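Esterase (uncultured bacterium pCosCE1, PDB 7ATL) hydrolyses carboxylic esters as a family VIII carboxylesterase of beta-lactamase-like fold and also shows promiscuous acyltransferase activity. Local coordinates at residues A75-M78 with I79-K83; A292-A295 with L296-A300; W313-F317 with G318-L322; T330-H333 with N334-Q338. All coordinates share one frame; numbering follows the deposited sequence.

Contact 1: residues A75-M78 with I79-K83; sequences AMRM and IEQQK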
ATOM      1  N   ALA A  75       2.417  13.638  -2.470  1.00 24.46           N
ATOM      2  CA  ALA A  75       3.775  14.114  -2.820  1.00 24.96           C
ATOM      3  C   ALA A  75       3.856  14.520  -4.296  1.00 25.39           C
ATOM      4  O   ALA A  75       4.445  15.583  -4.589  1.00 23.58           O
ATOM      5  CB  ALA A  75       4.787  13.026  -2.550  1.00 25.29           C
ATOM      6  N   MET A  76       3.371  13.667  -5.202  1.00 25.96           N
ATOM      7  CA  MET A  76       3.486  13.927  -6.653  1.00 26.76           C
ATOM      8  C   MET A  76       2.693  15.188  -7.008  1.00 26.99           C
ATOM      9  O   MET A  76       3.140  15.976  -7.889  1.00 28.47           O
ATOM     10  CB  MET A  76       2.979  12.749  -7.472  1.00 27.48           C
ATOM     11  CG  MET A  76       3.896  11.551  -7.426  1.00 29.49           C
ATOM     12  SD  MET A  76       5.646  11.877  -7.636  1.00 29.11           S
ATOM     13  CE  MET A  76       5.633  12.690  -9.231  1.00 29.35           C
ATOM     14  N   ARG A  77       1.586  15.420  -6.327  1.00 26.76           N
ATOM     15  CA  ARG A  77       0.813  16.668  -6.528  1.00 28.53           C
ATOM     16  C   ARG A  77       1.646  17.856  -6.043  1.00 28.03           C
ATOM     17  O   ARG A  77       1.651  18.895  -6.733  1.00 28.61           O
ATOM     18  CB  ARG A  77      -0.558  16.592  -5.855  1.00 27.88           C
ATOM     19  CG  ARG A  77      -1.505  15.648  -6.570  1.00 28.08           C
ATOM     20  CD  ARG A  77      -2.924  15.894  -6.127  1.00 30.15           C
ATOM     21  NE  ARG A  77      -3.401  17.091  -6.778  1.00 32.08           N
ATOM     22  CZ  ARG A  77      -3.949  18.135  -6.177  1.00 33.63           C
ATOM     23  NH1 ARG A  77      -4.149  18.143  -4.868  1.00 36.46           N
ATOM     24  NH2 ARG A  77      -4.306  19.175  -6.907  1.00 32.39           N
ATOM     25  N   MET A  78       2.319  17.720  -4.905  1.00 27.45           N
ATOM     26  CA  MET A  78       3.082  18.845  -4.307  1.00 27.73           C
ATOM     27  C   MET A  78       4.238  19.143  -5.258  1.00 28.26           C
ATOM     28  O   MET A  78       4.609  20.313  -5.422  1.00 27.60           O
ATOM     29  CB  MET A  78       3.607  18.495  -2.913  1.00 26.85           C
ATOM     30  CG  MET A  78       2.635  18.826  -1.814  1.00 28.71           C
ATOM     31  SD  MET A  78       3.186  18.137  -0.243  1.00 29.90           S
ATOM     32  CE  MET A  78       1.903  18.718   0.860  1.00 33.87           C
ATOM     33  N   ILE A  79       4.760  18.094  -5.878  1.00 28.77           N
ATOM     34  CA  ILE A  79       5.901  18.179  -6.826  1.00 31.14           C
ATOM     35  C   ILE A  79       5.435  18.864  -8.118  1.00 32.30           C
ATOM     36  O   ILE A  79       6.174  19.723  -8.624  1.00 32.95           O
ATOM     37  CB  ILE A  79       6.488  16.776  -7.048  1.00 30.96           C
ATOM     38  CG1 ILE A  79       7.395  16.380  -5.881  1.00 29.22           C
ATOM     39  CG2 ILE A  79       7.202  16.692  -8.382  1.00 32.04           C
ATOM     40  CD1 ILE A  79       7.593  14.898  -5.713  1.00 29.62           C
ATOM     41  N   GLU A  80       4.250  18.521  -8.620  1.00 33.92           N
ATOM     42  CA  GLU A  80       3.643  19.197  -9.798  1.00 31.06           C
ATOM     43  C   GLU A  80       3.606  20.700  -9.558  1.00 29.94           C
ATOM     44  O   GLU A  80       3.993  21.452 -10.453  1.00 30.96           O
ATOM     45  CB  GLU A  80       2.222  18.713 -10.035  1.00 29.54           C
ATOM     46  CG  GLU A  80       2.154  17.604 -11.040  1.00 29.93           C
ATOM     47  CD  GLU A  80       0.724  17.247 -11.387  1.00 32.17           C
ATOM     48  OE1 GLU A  80      -0.240  17.707 -10.676  1.00 29.90           O
ATOM     49  OE2 GLU A  80       0.587  16.479 -12.334  1.00 31.80           O
ATOM     50  N   GLN A  81       3.181  21.110  -8.374  1.00 29.97           N
ATOM     51  CA  GLN A  81       3.063  22.543  -8.001  1.00 34.66           C
ATOM     52  C   GLN A  81       4.425  23.138  -7.627  1.00 32.67           C
ATOM     53  O   GLN A  81       4.472  24.299  -7.216  1.00 31.82           O
ATOM     54  CB  GLN A  81       2.167  22.681  -6.774  1.00 39.23           C
ATOM     55  CG  GLN A  81       0.977  21.741  -6.794  1.00 44.93           C
ATOM     56  CD  GLN A  81      -0.297  22.501  -6.980  1.00 45.22           C
ATOM     57  OE1 GLN A  81      -0.277  23.722  -7.055  1.00 51.39           O
ATOM     58  NE2 GLN A  81      -1.395  21.772  -7.050  1.00 48.30           N
ATOM     59  N   GLN A  82       5.488  22.350  -7.632  1.00 35.43           N
ATOM     60  CA  GLN A  82       6.845  22.846  -7.285  1.00 38.71           C
ATOM     61  C   GLN A  82       6.823  23.461  -5.876  1.00 37.00           C
ATOM     62  O   GLN A  82       7.385  24.542  -5.703  1.00 37.58           O
ATOM     63  CB  GLN A  82       7.284  23.851  -8.350  1.00 37.97           C
ATOM     64  CG  GLN A  82       7.006  23.384  -9.774  1.00 39.47           C
ATOM     65  CD  GLN A  82       7.859  24.131 -10.774  1.00 41.12           C
ATOM     66  OE1 GLN A  82       7.505  25.238 -11.209  1.00 39.67           O
ATOM     67  NE2 GLN A  82       9.001  23.532 -11.116  1.00 34.73           N
ATOM     68  N   LYS A  83       6.144  22.812  -4.928  1.00 37.14           N
ATOM     69  CA  LYS A  83       6.297  23.035  -3.461  1.00 38.57           C
ATOM     70  C   LYS A  83       7.337  22.039  -2.903  1.00 33.26           C
ATOM     71  O   LYS A  83       7.918  22.317  -1.831  1.00 30.90           O
ATOM     72  CB  LYS A  83       4.932  22.915  -2.776  1.00 43.39           C
ATOM     73  CG  LYS A  83       3.927  24.010  -3.110  1.00 53.27           C
ATOM     74  CD  LYS A  83       2.838  24.166  -2.022  1.00 68.24           C
ATOM     75  CE  LYS A  83       1.635  25.002  -2.424  1.00 67.29           C
ATOM     76  NZ  LYS A  83       2.052  26.366  -2.825  1.00 67.93           N
TER

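Contact 2: residues A292-A295 with L296-A300; sequences ATAA and LMRQA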
ATOM      1  N   ALA A 292       1.377  13.427 -17.813  1.00 34.82           N
ATOM      2  CA  ALA A 292       2.858  13.308 -17.836  1.00 33.09           C
ATOM      3  C   ALA A 292       3.369  12.789 -16.484  1.00 29.48           C
ATOM      4  O   ALA A 292       4.269  11.914 -16.490  1.00 29.75           O
ATOM      5  CB  ALA A 292       3.490  14.632 -18.203  1.00 31.01           C
ATOM      6  N   THR A 293       2.833  13.318 -15.382  1.00 28.13           N
ATOM      7  CA  THR A 293       3.136  12.868 -13.994  1.00 29.46           C
ATOM      8  C   THR A 293       2.719  11.393 -13.835  1.00 29.24           C
ATOM      9  O   THR A 293       3.562  10.578 -13.371  1.00 28.85           O
ATOM     10  CB  THR A 293       2.445  13.764 -12.963  1.00 30.36           C
ATOM     11  OG1 THR A 293       2.611  15.114 -13.383  1.00 29.68           O
ATOM     12  CG2 THR A 293       2.999  13.607 -11.566  1.00 33.21           C
ATOM     13  N   ALA A 294       1.489  11.045 -14.228  1.00 25.87           N
ATOM     14  CA  ALA A 294       1.013   9.650 -14.230  1.00 25.47           C
ATOM     15  C   ALA A 294       2.045   8.790 -14.942  1.00 25.70           C
ATOM     16  O   ALA A 294       2.428   7.750 -14.384  1.00 26.58           O
ATOM     17  CB  ALA A 294      -0.331   9.521 -14.900  1.00 26.86           C
ATOM     18  N   ALA A 295       2.473   9.193 -16.140  1.00 27.52           N
ATOM     19  CA  ALA A 295       3.439   8.413 -16.963  1.00 26.47           C
ATOM     20  C   ALA A 295       4.773   8.291 -16.228  1.00 24.39           C
ATOM     21  O   ALA A 295       5.380   7.209 -16.319  1.00 24.45           O
ATOM     22  CB  ALA A 295       3.646   9.041 -18.318  1.00 26.72           C
ATOM     23  N   LEU A 296       5.213   9.378 -15.590  1.00 22.94           N
ATOM     24  CA  LEU A 296       6.452   9.430 -14.768  1.00 25.24           C
ATOM     25  C   LEU A 296       6.356   8.393 -13.640  1.00 26.40           C
ATOM     26  O   LEU A 296       7.345   7.657 -13.422  1.00 25.40           O
ATOM     27  CB  LEU A 296       6.625  10.841 -14.203  1.00 25.80           C
ATOM     28  CG  LEU A 296       7.789  11.040 -13.232  1.00 28.01           C
ATOM     29  CD1 LEU A 296       9.111  10.699 -13.902  1.00 29.01           C
ATOM     30  CD2 LEU A 296       7.821  12.473 -12.689  1.00 27.66           C
ATOM     31  N   MET A 297       5.194   8.299 -12.984  1.00 25.71           N
ATOM     32  CA  MET A 297       5.015   7.448 -11.784  1.00 25.92           C
ATOM     33  C   MET A 297       5.165   5.962 -12.155  1.00 28.20           C
ATOM     34  O   MET A 297       5.529   5.179 -11.254  1.00 30.36           O
ATOM     35  CB  MET A 297       3.674   7.747 -11.098  1.00 24.81           C
ATOM     36  CG  MET A 297       3.642   9.143 -10.522  1.00 24.82           C
ATOM     37  SD  MET A 297       2.055   9.621  -9.840  1.00 28.49           S
ATOM     38  CE  MET A 297       1.985   8.453  -8.481  1.00 27.25           C
ATOM     39  N   ARG A 298       4.966   5.577 -13.425  1.00 30.10           N
ATOM     40  CA  ARG A 298       4.999   4.154 -13.877  1.00 30.64           C
ATOM     41  C   ARG A 298       6.233   3.888 -14.757  1.00 29.87           C
ATOM     42  O   ARG A 298       6.356   2.788 -15.338  1.00 28.58           O
ATOM     43  CB  ARG A 298       3.690   3.788 -14.594  1.00 33.50           C
ATOM     44  CG  ARG A 298       3.375   4.600 -15.849  1.00 33.88           C
ATOM     45  CD  ARG A 298       2.496   3.844 -16.834  1.00 33.77           C
ATOM     46  NE  ARG A 298       1.842   4.738 -17.778  1.00 31.64           N
ATOM     47  CZ  ARG A 298       0.772   5.470 -17.502  1.00 31.42           C
ATOM     48  NH1 ARG A 298       0.208   5.435 -16.304  1.00 31.34           N
ATOM     49  NH2 ARG A 298       0.276   6.266 -18.426  1.00 33.15           N
ATOM     50  N   GLN A 299       7.157   4.831 -14.841  1.00 31.84           N
ATOM     51  CA  GLN A 299       8.516   4.492 -15.328  1.00 35.66           C
ATOM     52  C   GLN A 299       9.186   3.526 -14.343  1.00 33.79           C
ATOM     53  O   GLN A 299       8.891   3.577 -13.123  1.00 31.57           O
ATOM     54  CB  GLN A 299       9.355   5.748 -15.507  1.00 38.41           C
ATOM     55  CG  GLN A 299       8.951   6.566 -16.721  1.00 40.39           C
ATOM     56  CD  GLN A 299       9.679   7.886 -16.706  1.00 47.56           C
ATOM     57  OE1 GLN A 299       9.179   8.887 -17.223  1.00 52.19           O
ATOM     58  NE2 GLN A 299      10.859   7.901 -16.085  1.00 49.60           N
ATOM     59  N   ALA A 300      10.080   2.690 -14.858  1.00 31.22           N
ATOM     60  CA  ALA A 300      10.940   1.790 -14.060  1.00 31.85           C
ATOM     61  C   ALA A 300      12.129   2.574 -13.469  1.00 30.49           C
ATOM     62  O   ALA A 300      13.271   2.272 -13.850  1.00 29.17           O
ATOM     63  CB  ALA A 300      11.400   0.644 -14.927  1.00 31.50           C
TER

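Contact 3: residues W313-F317 with G318-L322; sequences WGFGF and GGAVL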
ATOM      1  N   TRP A 313       9.440  -7.371 -12.798  1.00 29.10           N
ATOM      2  CA  TRP A 313       8.856  -6.209 -12.084  1.00 26.70           C
ATOM      3  C   TRP A 313       9.956  -5.309 -11.484  1.00 25.98           C
ATOM      4  O   TRP A 313      10.804  -5.805 -10.708  1.00 27.34           O
ATOM      5  CB  TRP A 313       7.937  -6.752 -11.005  1.00 25.26           C
ATOM      6  CG  TRP A 313       6.672  -7.390 -11.471  1.00 24.94           C
ATOM      7  CD1 TRP A 313       6.432  -8.725 -11.609  1.00 25.83           C
ATOM      8  CD2 TRP A 313       5.413  -6.728 -11.690  1.00 24.70           C
ATOM      9  NE1 TRP A 313       5.120  -8.939 -11.938  1.00 27.26           N
ATOM     10  CE2 TRP A 313       4.468  -7.731 -11.976  1.00 26.59           C
ATOM     11  CE3 TRP A 313       4.997  -5.396 -11.668  1.00 24.35           C
ATOM     12  CZ2 TRP A 313       3.142  -7.435 -12.270  1.00 26.93           C
ATOM     13  CZ3 TRP A 313       3.680  -5.105 -11.930  1.00 25.02           C
ATOM     14  CH2 TRP A 313       2.769  -6.112 -12.225  1.00 26.66           C
ATOM     15  N   GLY A 314       9.972  -4.045 -11.897  1.00 25.78           N
ATOM     16  CA  GLY A 314      10.772  -2.968 -11.307  1.00 25.19           C
ATOM     17  C   GLY A 314       9.933  -2.212 -10.304  1.00 24.59           C
ATOM     18  O   GLY A 314       9.001  -2.807  -9.755  1.00 25.84           O
ATOM     19  N   PHE A 315      10.230  -0.939 -10.085  1.00 23.66           N
ATOM     20  CA  PHE A 315       9.445  -0.067  -9.189  1.00 23.16           C
ATOM     21  C   PHE A 315       9.470   1.367  -9.705  1.00 23.52           C
ATOM     22  O   PHE A 315      10.520   1.849 -10.213  1.00 25.07           O
ATOM     23  CB  PHE A 315       9.990  -0.122  -7.767  1.00 23.95           C
ATOM     24  CG  PHE A 315       8.945   0.147  -6.721  1.00 23.64           C
ATOM     25  CD1 PHE A 315       8.146  -0.868  -6.242  1.00 23.21           C
ATOM     26  CD2 PHE A 315       8.759   1.421  -6.220  1.00 24.37           C
ATOM     27  CE1 PHE A 315       7.188  -0.612  -5.278  1.00 23.69           C
ATOM     28  CE2 PHE A 315       7.813   1.667  -5.239  1.00 24.96           C
ATOM     29  CZ  PHE A 315       7.009   0.657  -4.789  1.00 23.54           C
ATOM     30  N   GLY A 316       8.327   2.026  -9.560  1.00 21.86           N
ATOM     31  CA  GLY A 316       8.097   3.405  -9.998  1.00 22.36           C
ATOM     32  C   GLY A 316       7.937   4.294  -8.795  1.00 23.66           C
ATOM     33  O   GLY A 316       8.769   4.157  -7.869  1.00 25.23           O
ATOM     34  N   PHE A 317       6.947   5.189  -8.846  1.00 23.70           N
ATOM     35  CA  PHE A 317       6.445   5.987  -7.713  1.00 24.47           C
ATOM     36  C   PHE A 317       5.018   5.529  -7.430  1.00 27.50           C
ATOM     37  O   PHE A 317       4.128   5.842  -8.264  1.00 31.96           O
ATOM     38  CB  PHE A 317       6.476   7.476  -8.033  1.00 24.54           C
ATOM     39  CG  PHE A 317       7.803   8.051  -8.460  1.00 27.28           C
ATOM     40  CD1 PHE A 317       9.004   7.476  -8.074  1.00 29.44           C
ATOM     41  CD2 PHE A 317       7.844   9.211  -9.224  1.00 28.58           C
ATOM     42  CE1 PHE A 317      10.218   8.022  -8.468  1.00 30.09           C
ATOM     43  CE2 PHE A 317       9.054   9.768  -9.598  1.00 30.21           C
ATOM     44  CZ  PHE A 317      10.241   9.171  -9.217  1.00 30.09           C
ATOM     45  N   GLY A 318       4.823   4.774  -6.339  1.00 26.35           N
ATOM     46  CA  GLY A 318       3.500   4.312  -5.869  1.00 26.45           C
ATOM     47  C   GLY A 318       3.289   2.806  -5.974  1.00 24.98           C
ATOM     48  O   GLY A 318       2.388   2.304  -5.304  1.00 23.11           O
ATOM     49  N   GLY A 319       4.081   2.096  -6.778  1.00 26.51           N
ATOM     50  CA  GLY A 319       4.032   0.620  -6.823  1.00 27.03           C
ATOM     51  C   GLY A 319       5.033   0.045  -7.805  1.00 25.27           C
ATOM     52  O   GLY A 319       5.864   0.796  -8.283  1.00 22.66           O
ATOM     53  N   ALA A 320       4.936  -1.254  -8.066  1.00 24.90           N
ATOM     54  CA  ALA A 320       5.847  -2.021  -8.942  1.00 27.67           C
ATOM     55  C   ALA A 320       5.422  -1.820 -10.403  1.00 29.78           C
ATOM     56  O   ALA A 320       4.195  -1.709 -10.674  1.00 28.41           O
ATOM     57  CB  ALA A 320       5.835  -3.490  -8.574  1.00 27.62           C
ATOM     58  N   VAL A 321       6.414  -1.772 -11.296  1.00 28.20           N
ATOM     59  CA  VAL A 321       6.235  -1.531 -12.745  1.00 27.64           C
ATOM     60  C   VAL A 321       6.598  -2.823 -13.450  1.00 27.17           C
ATOM     61  O   VAL A 321       7.703  -3.306 -13.208  1.00 25.83           O
ATOM     62  CB  VAL A 321       7.129  -0.382 -13.228  1.00 29.30           C
ATOM     63  CG1 VAL A 321       7.168  -0.305 -14.760  1.00 29.89           C
ATOM     64  CG2 VAL A 321       6.705   0.938 -12.605  1.00 29.21           C
ATOM     65  N   LEU A 322       5.706  -3.326 -14.296  1.00 26.95           N
ATOM     66  CA  LEU A 322       5.953  -4.534 -15.114  1.00 28.93           C
ATOM     67  C   LEU A 322       6.789  -4.108 -16.315  1.00 30.58           C
ATOM     68  O   LEU A 322       6.320  -3.257 -17.084  1.00 36.33           O
ATOM     69  CB  LEU A 322       4.603  -5.106 -15.538  1.00 29.44           C
ATOM     70  CG  LEU A 322       4.661  -6.417 -16.305  1.00 29.30           C
ATOM     71  CD1 LEU A 322       5.404  -7.459 -15.493  1.00 30.84           C
ATOM     72  CD2 LEU A 322       3.260  -6.904 -16.645  1.00 29.58           C
TER

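Contact 4: residues T330-H333 with N334-Q338; sequences TPQH and NGTLQ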
ATOM      1  N   THR A 330       2.281 -13.335 -16.565  1.00 34.08           N
ATOM      2  CA  THR A 330       1.044 -12.589 -16.247  1.00 34.48           C
ATOM      3  C   THR A 330       0.386 -12.204 -17.570  1.00 38.63           C
ATOM      4  O   THR A 330       1.092 -11.826 -18.510  1.00 38.06           O
ATOM      5  CB  THR A 330       1.355 -11.340 -15.406  1.00 34.08           C
ATOM      6  OG1 THR A 330       0.157 -10.606 -15.096  1.00 31.10           O
ATOM      7  CG2 THR A 330       2.319 -10.400 -16.103  1.00 35.04           C
ATOM      8  N   PRO A 331      -0.970 -12.212 -17.665  1.00 39.27           N
ATOM      9  CA  PRO A 331      -1.671 -11.612 -18.801  1.00 38.57           C
ATOM     10  C   PRO A 331      -1.666 -10.076 -18.731  1.00 38.02           C
ATOM     11  O   PRO A 331      -2.144  -9.454 -19.656  1.00 38.94           O
ATOM     12  CB  PRO A 331      -3.101 -12.157 -18.659  1.00 39.57           C
ATOM     13  CG  PRO A 331      -3.278 -12.302 -17.161  1.00 38.72           C
ATOM     14  CD  PRO A 331      -1.910 -12.734 -16.659  1.00 39.17           C
ATOM     15  N   GLN A 332      -1.160  -9.487 -17.640  1.00 37.41           N
ATOM     16  CA  GLN A 332      -1.006  -8.009 -17.537  1.00 37.34           C
ATOM     17  C   GLN A 332       0.010  -7.567 -18.594  1.00 34.81           C
ATOM     18  O   GLN A 332       0.863  -8.361 -18.965  1.00 35.75           O
ATOM     19  CB  GLN A 332      -0.538  -7.573 -16.152  1.00 36.23           C
ATOM     20  CG  GLN A 332      -1.475  -7.963 -15.030  1.00 34.70           C
ATOM     21  CD  GLN A 332      -0.823  -7.962 -13.668  1.00 31.14           C
ATOM     22  OE1 GLN A 332       0.212  -8.582 -13.431  1.00 27.17           O
ATOM     23  NE2 GLN A 332      -1.460  -7.260 -12.751  1.00 29.31           N
ATOM     24  N   HIS A 333      -0.103  -6.340 -19.070  1.00 35.53           N
ATOM     25  CA  HIS A 333       0.769  -5.798 -20.138  1.00 36.74           C
ATOM     26  C   HIS A 333       1.860  -4.919 -19.508  1.00 34.33           C
ATOM     27  O   HIS A 333       1.631  -4.334 -18.425  1.00 32.38           O
ATOM     28  CB  HIS A 333      -0.069  -5.032 -21.169  1.00 38.70           C
ATOM     29  CG  HIS A 333      -1.057  -5.855 -21.935  1.00 43.01           C
ATOM     30  ND1 HIS A 333      -2.300  -6.164 -21.439  1.00 40.83           N
ATOM     31  CD2 HIS A 333      -1.023  -6.347 -23.199  1.00 46.79           C
ATOM     32  CE1 HIS A 333      -2.965  -6.857 -22.344  1.00 45.67           C
ATOM     33  NE2 HIS A 333      -2.209  -6.976 -23.432  1.00 46.08           N
ATOM     34  N   ASN A 334       2.990  -4.790 -20.196  1.00 30.18           N
ATOM     35  CA  ASN A 334       4.094  -3.914 -19.762  1.00 29.81           C
ATOM     36  C   ASN A 334       3.528  -2.534 -19.473  1.00 29.12           C
ATOM     37  O   ASN A 334       2.631  -2.125 -20.201  1.00 34.71           O
ATOM     38  CB  ASN A 334       5.216  -3.899 -20.783  1.00 30.95           C
ATOM     39  CG  ASN A 334       5.853  -5.265 -20.929  1.00 32.70           C
ATOM     40  OD1 ASN A 334       5.883  -6.095 -20.022  1.00 33.47           O
ATOM     41  ND2 ASN A 334       6.361  -5.518 -22.108  1.00 37.36           N
ATOM     42  N   GLY A 335       4.029  -1.885 -18.414  1.00 28.16           N
ATOM     43  CA  GLY A 335       3.582  -0.561 -17.935  1.00 28.57           C
ATOM     44  C   GLY A 335       2.586  -0.648 -16.780  1.00 27.71           C
ATOM     45  O   GLY A 335       2.240   0.414 -16.226  1.00 26.77           O
ATOM     46  N   THR A 336       2.099  -1.858 -16.477  1.00 27.19           N
ATOM     47  CA  THR A 336       1.180  -2.158 -15.360  1.00 26.53           C
ATOM     48  C   THR A 336       1.825  -1.681 -14.061  1.00 26.35           C
ATOM     49  O   THR A 336       3.016  -1.952 -13.854  1.00 26.60           O
ATOM     50  CB  THR A 336       0.845  -3.647 -15.297  1.00 26.34           C
ATOM     51  OG1 THR A 336      -0.078  -3.900 -16.347  1.00 27.96           O
ATOM     52  CG2 THR A 336       0.198  -4.056 -13.998  1.00 26.83           C
ATOM     53  N   LEU A 337       1.075  -0.923 -13.271  1.00 26.32           N
ATOM     54  CA  LEU A 337       1.476  -0.474 -11.920  1.00 26.33           C
ATOM     55  C   LEU A 337       0.680  -1.321 -10.937  1.00 27.26           C
ATOM     56  O   LEU A 337      -0.541  -1.396 -11.111  1.00 27.27           O
ATOM     57  CB  LEU A 337       1.166   1.016 -11.757  1.00 25.79           C
ATOM     58  CG  LEU A 337       1.778   1.671 -10.520  1.00 26.41           C
ATOM     59  CD1 LEU A 337       3.290   1.793 -10.678  1.00 26.83           C
ATOM     60  CD2 LEU A 337       1.148   3.033 -10.252  1.00 27.01           C
ATOM     61  N   GLN A 338       1.341  -1.939  -9.960  1.00 26.74           N
ATOM     62  CA  GLN A 338       0.685  -2.868  -9.009  1.00 25.76           C
ATOM     63  C   GLN A 338       1.350  -2.776  -7.647  1.00 24.93           C
ATOM     64  O   GLN A 338       2.568  -2.630  -7.593  1.00 24.38           O
ATOM     65  CB  GLN A 338       0.824  -4.306  -9.502  1.00 26.56           C
ATOM     66  CG  GLN A 338       0.317  -5.361  -8.522  1.00 26.54           C
ATOM     67  CD  GLN A 338       0.319  -6.707  -9.196  1.00 27.02           C
ATOM     68  OE1 GLN A 338      -0.536  -7.010 -10.001  1.00 27.25           O
ATOM     69  NE2 GLN A 338       1.306  -7.527  -8.897  1.00 28.51           N
TER

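Contact 1: residues A75-M78 with I79-K83
Ile79 and Glu80 close the last turn of helix 67-80 by bonding back to Ala75 and Met76. Ile79 N gives its hydrogen to Ala75 O at 2.8 Å, and Glu80 N to Met76 O at 2.9 Å. Gln81 N follows the same pattern to Arg77 O. The helix then ends in a Schellman motif. Gln82 takes positive phi (57°). Gln82 N bonds back to Ile79 O at 2.9 Å, and Lys83 N to Met78 O at 3.0 Å.

The side chains add little contact of their own. The bend at chi2 (-45°) brings Met76 SD to 4.1 Å from Ile79 CD1. The Ile79 branch CG1-CD1 lies over the carbonyl of Ala75. Arg77 and Gln81 run side by side and point the same way, with guanidinium and amide planes 86° apart. Their ends, Arg77 NH2 and Gln81 NE2, are both donors and stay 3.9 Å apart.

The Arg77 and Glu80 side chains turn to partners elsewhere. Arg77 NE bonds to Ile288 O and NH1 to Trp197 O, while Glu80 OE2 accepts from Gln290 N and Thr293 OG1. The chemistry is thus divided: backbone bonds finish the helix, and Arg77 and Glu80 tie this end to the surrounding chain.

Contact 2: residues A292-A295 with L296-A300
Leu296 and Met297 bond back to Ala292 and Thr293 in the final turn of helix 291-297. Leu296 N meets Ala292 O at 2.9 Å, and Met297 N meets Thr293 O at 2.8 Å. Beyond these two bonds the pattern frays. Arg298 N makes only weak bonds, to Ala294 O at 3.5 Å and to Ala295 O at 3.3 Å. Met297 N also has a weak bond to Ala294 O.

Packing is mostly of side chain on backbone. The Met297 CG methylene sits 3.2 Å from Thr293 O. Leu296 CB lies at the same carbonyl.

The Arg298 side chain folds back along the helix end. Its CG stands between the backbone N and the carbonyl carbon (chi1 61°), and the chain is extended from CG to NE. This lays one guanidinium face over the backbone, with Ala295 CA 3.9 Å above the plane and over its centre. Arg298 NH1 is held from outside by Tyr349 OH and Arg282 O.

Met297 and Leu296 pack on Met76 of helix 67-80 and on Phe317, in the turn between strands 313-315 and 320-322. Helix 291-297 therefore packs against both helix 67-80 and the hairpin turn at Phe317. Just past the helix end, Arg298 reaches strand 345-350 of the sheet through Tyr349.

Contact 3: residues W313-F317 with G318-L322
Leu322 CD1 sits over one face of the Trp313 indole. It lies 3.8 Å from the centroid of the five-membered ring and 16° off the ring normal, a CH-pi contact. Leu322 CG is anti to the backbone N (chi1 -176°), which turns the branch toward the ring. Ala320 CB touches the six-membered part of the indole, 3.7 Å from Trp313 CE3. Phe315 covers the turn, with Gly319 O 3.3 Å above the ring plane and over its centre. These side chains share one face of the sheet. On the other side, Val321 CG2 packs on the Gly316 backbone.

The segments form a beta hairpin in the antiparallel sheet of this beta-lactamase-like fold. Strand 313-315 is one of the two edge strands of the sheet within the chain and is weakly bonded. Gly318 has positive phi. At its backbone angles a beta carbon would press against Phe317 O, which suits glycine.

Outward lie the backbone bonds. Gly316 N to Gly319 O is 3.0 Å and nearly straight, at 172°. Gly314 N donates to Val321 O at 2.7 Å. The return bond, Val321 N to Gly314 O, is 3.2 Å, and its donor stands above the carbonyl plane. Gly316 O accepts from Ser116 OG, and Gly314 O from Thr308 OG1.

Contact 4: residues T330-H333 with N334-Q338
One carbonyl oxygen, His333 O, takes two bonds from a single residue, Thr336. It accepts from Thr336 OG1 at 2.7 Å and from Thr336 N at 3.2 Å, and both donors lie in the carbonyl plane. The backbone bond closes a type II beta turn from His333 to Thr336, which leads into strand 337-341. Gly335 holds the positive phi (98°) of the turn, a conformation that favours glycine. Thr336 OG1 is anti to the carbonyl carbon, beside the backbone N (chi1 -76°). The hydroxyl and the N-H of the residue can therefore face the same acceptor. The pair fixes the rotation of the threonine, and its CG2 methyl packs against the Gln332 amide, 3.8 Å from Gln332 NE2.

Before the turn lies an ST turn. Gln332 N donates to Thr330 OG1 at 3.1 Å, and the same hydroxyl gives its hydrogen to Gln332 OE1 at 2.6 Å. This holds the OE1 end of the Gln332 amide.

Outside partners fix the neighbouring side chains. His333 ND1 bonds to Asp350 OD2, Asn334 OD1 accepts from Ala325 N, and Gln338 NE2 pairs with Gln309 OE1. The side chains of Gln332 and Gln338 cross at about a right angle. Gln332 NE2 donates to Gln338 OE1 at 2.9 Å and 175°, with the acceptor in the amide plane of Gln332.

Overall arrangement
The four contacts follow one another along the chain of this beta-lactamase-like protein. Contact 1 ends helix 67-80 and contact 2 ends helix 291-297, with centres about 14 Å apart. Contact 3 is the hairpin of strands 313-315 and 320-322. Contact 4 leads into strand 337-341, the next strand of the same antiparallel sheet. Contacts 2 and 3 are about 10 Å apart at their centres, as are contacts 3 and 4. Contacts 1 and 4 do not touch. Ser65 and Lys68 fit an SxxK pattern. The helix that probably carries the active-site lysine, 67-80, joins the hairpin both directly, at Phe317, and by way of helix 291-297. The hairpin leads on to strand 337-341.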